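Long-range contact in CBS domain protein (Streptococcus pneumoniae serotype 4, PDB 7LZG), which is of unknown function but carries a pair of CBS domains, a module that in many relatives binds adenine nucleotides as a regulatory sensor: residues L27-D32 and G125-I130. Numbering follows the deposited sequence.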
loop_
_atom_site.group_PDB
_atom_site.type_symbol
_atom_site.label_atom_id
_atom_site.label_comp_id
_atom_site.label_asym_id
_atom_site.label_seq_id
_atom_site.Cartn_x
_atom_site.Cartn_y
_atom_site.Cartn_z
ATOM N N LEU B 27 6.837 -8.319 -13.532
ATOM C CA LEU B 27 6.953 -7.053 -12.826
ATOM C C LEU B 27 7.649 -6.024 -13.703
ATOM O O LEU B 27 8.453 -6.367 -14.574
ATOM C CB LEU B 27 7.739 -7.204 -11.520
ATOM C CG LEU B 27 7.073 -7.935 -10.359
ATOM C CD1 LEU B 27 8.126 -8.335 -9.348
ATOM C CD2 LEU B 27 6.018 -7.051 -9.718
ATOM N N ALA B 28 7.335 -4.758 -13.457
ATOM C CA ALA B 28 8.072 -3.650 -14.047
ATOM C C ALA B 28 9.139 -3.203 -13.058
ATOM O O ALA B 28 8.818 -2.796 -11.936
ATOM C CB ALA B 28 7.135 -2.495 -14.400
ATOM N N VAL B 29 10.404 -3.300 -13.459
ATOM C CA VAL B 29 11.523 -2.879 -12.628
ATOM C C VAL B 29 12.221 -1.708 -13.311
ATOM O O VAL B 29 11.968 -1.395 -14.474
ATOM C CB VAL B 29 12.515 -4.027 -12.349
ATOM C CG1 VAL B 29 11.777 -5.257 -11.845
ATOM C CG2 VAL B 29 13.321 -4.351 -13.593
ATOM N N LEU B 30 13.109 -1.058 -12.564
ATOM C CA LEU B 30 13.852 0.096 -13.048
ATOM C C LEU B 30 15.343 -0.131 -12.849
ATOM O O LEU B 30 15.769 -0.628 -11.803
ATOM C CB LEU B 30 13.422 1.381 -12.325
ATOM C CG LEU B 30 12.014 1.915 -12.600
ATOM C CD1 LEU B 30 11.707 3.115 -11.716
ATOM C CD2 LEU B 30 11.861 2.279 -14.067
ATOM N N ILE B 31 16.134 0.233 -13.863
ATOM C CA ILE B 31 17.583 0.220 -13.711
ATOM C C ILE B 31 18.007 1.374 -12.812
ATOM O O ILE B 31 17.411 2.458 -12.828
ATOM C CB ILE B 31 18.297 0.302 -15.073
ATOM C CG1 ILE B 31 17.567 1.273 -16.005
ATOM C CG2 ILE B 31 18.445 -1.081 -15.688
ATOM C CD1 ILE B 31 18.266 1.485 -17.330
ATOM N N ASP B 32 19.057 1.140 -12.024
ATOM C CA ASP B 32 19.528 2.161 -11.095
ATOM C C ASP B 32 20.094 3.384 -11.807
ATOM O O ASP B 32 20.249 4.435 -11.175
ATOM C CB ASP B 32 20.575 1.569 -10.149
ATOM C CG ASP B 32 21.702 0.867 -10.884
ATOM O OD1 ASP B 32 21.622 0.739 -12.125
ATOM O OD2 ASP B 32 22.670 0.443 -10.215
ATOM N N GLY B 125 22.167 -12.513 -5.272
ATOM C CA GLY B 125 21.847 -11.099 -5.251
ATOM C C GLY B 125 20.927 -10.680 -6.377
ATOM O O GLY B 125 20.685 -9.487 -6.581
ATOM N N ILE B 126 20.405 -11.654 -7.113
ATOM C CA ILE B 126 19.520 -11.398 -8.244
ATOM C C ILE B 126 18.090 -11.266 -7.740
ATOM O O ILE B 126 17.645 -12.025 -6.871
ATOM C CB ILE B 126 19.648 -12.514 -9.303
ATOM C CG1 ILE B 126 20.686 -12.135 -10.365
ATOM C CG2 ILE B 126 18.309 -12.811 -9.963
ATOM C CD1 ILE B 126 22.101 -12.013 -9.843
ATOM N N PHE B 127 17.370 -10.286 -8.280
ATOM C CA PHE B 127 15.981 -10.057 -7.908
ATOM C C PHE B 127 15.073 -11.049 -8.628
ATOM O O PHE B 127 15.138 -11.187 -9.853
ATOM C CB PHE B 127 15.580 -8.621 -8.239
ATOM C CG PHE B 127 14.114 -8.354 -8.099
ATOM C CD1 PHE B 127 13.539 -8.223 -6.849
ATOM C CD2 PHE B 127 13.312 -8.228 -9.220
ATOM C CE1 PHE B 127 12.189 -7.976 -6.719
ATOM C CE2 PHE B 127 11.962 -7.980 -9.096
ATOM C CZ PHE B 127 11.399 -7.857 -7.843
ATOM N N GLN B 128 14.220 -11.733 -7.863
ATOM C CA GLN B 128 13.363 -12.785 -8.395
ATOM C C GLN B 128 11.873 -12.494 -8.289
ATOM O O GLN B 128 11.113 -12.961 -9.142
ATOM C CB GLN B 128 13.656 -14.120 -7.690
ATOM C CG GLN B 128 15.033 -14.703 -7.989
ATOM C CD GLN B 128 15.155 -15.223 -9.412
ATOM O OE1 GLN B 128 15.344 -14.454 -10.356
ATOM N NE2 GLN B 128 15.046 -16.537 -9.571
ATOM N N GLY B 129 11.431 -11.757 -7.278
ATOM C CA GLY B 129 10.014 -11.469 -7.143
ATOM C C GLY B 129 9.736 -10.685 -5.880
ATOM O O GLY B 129 10.641 -10.369 -5.100
ATOM N N ILE B 130 8.452 -10.372 -5.684
ATOM C CA ILE B 130 8.005 -9.579 -4.545
ATOM C C ILE B 130 6.760 -10.205 -3.932
ATOM O O ILE B 130 6.008 -10.928 -4.594
ATOM C CB ILE B 130 7.723 -8.108 -4.933
ATOM C CG1 ILE B 130 6.767 -8.027 -6.127
ATOM C CG2 ILE B 130 9.018 -7.375 -5.231
ATOM C CD1 ILE B 130 5.315 -7.795 -5.760
#
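A classic beta bulge, in which Gln-128 and Gly-129 both face Val-120 of the neighbouring antiparallel strand, lets Phe-127 and Ile-130, three positions apart, point to the same side and meet the 27-32 segment together. The contact joins the two sheets of the CBS pair, where the chain passes from strand 21-23, paired with 127-132, to strand 30-31 of the other sheet; Leu-27 and Val-29 lie in the loop between. No hydrogen bond links the segments; apolar side chains carry most of the contact. With CG of Phe-127 anti to the backbone N (chi1 171°), the long flat ring spans from its strand to both Leu-27 and Val-29, and the backbone N of Gly-129 sits over the centre of one face. Glycine readily adopts the fully extended backbone found there. The Leu-27 side chain runs at about a right angle to that of Phe-127 and sets CD1 at the ring edge, 3.6 Å from CZ of Phe-127. The forked leucine end suits this place, because both methyls also reach Ile-130. Val-29, short and branched at CB, meets the ring tip to tip, its CG1 3.9 Å from CE2 of Phe-127; Pro-52 touches both side chains. Beta-branched Ile-130 suits a strand: CG2 lies at the Phe-127 ring edge, while CG1, flanked by both backbone branches (chi1 53°), lies 3.5 Å from CD1 of Leu-27.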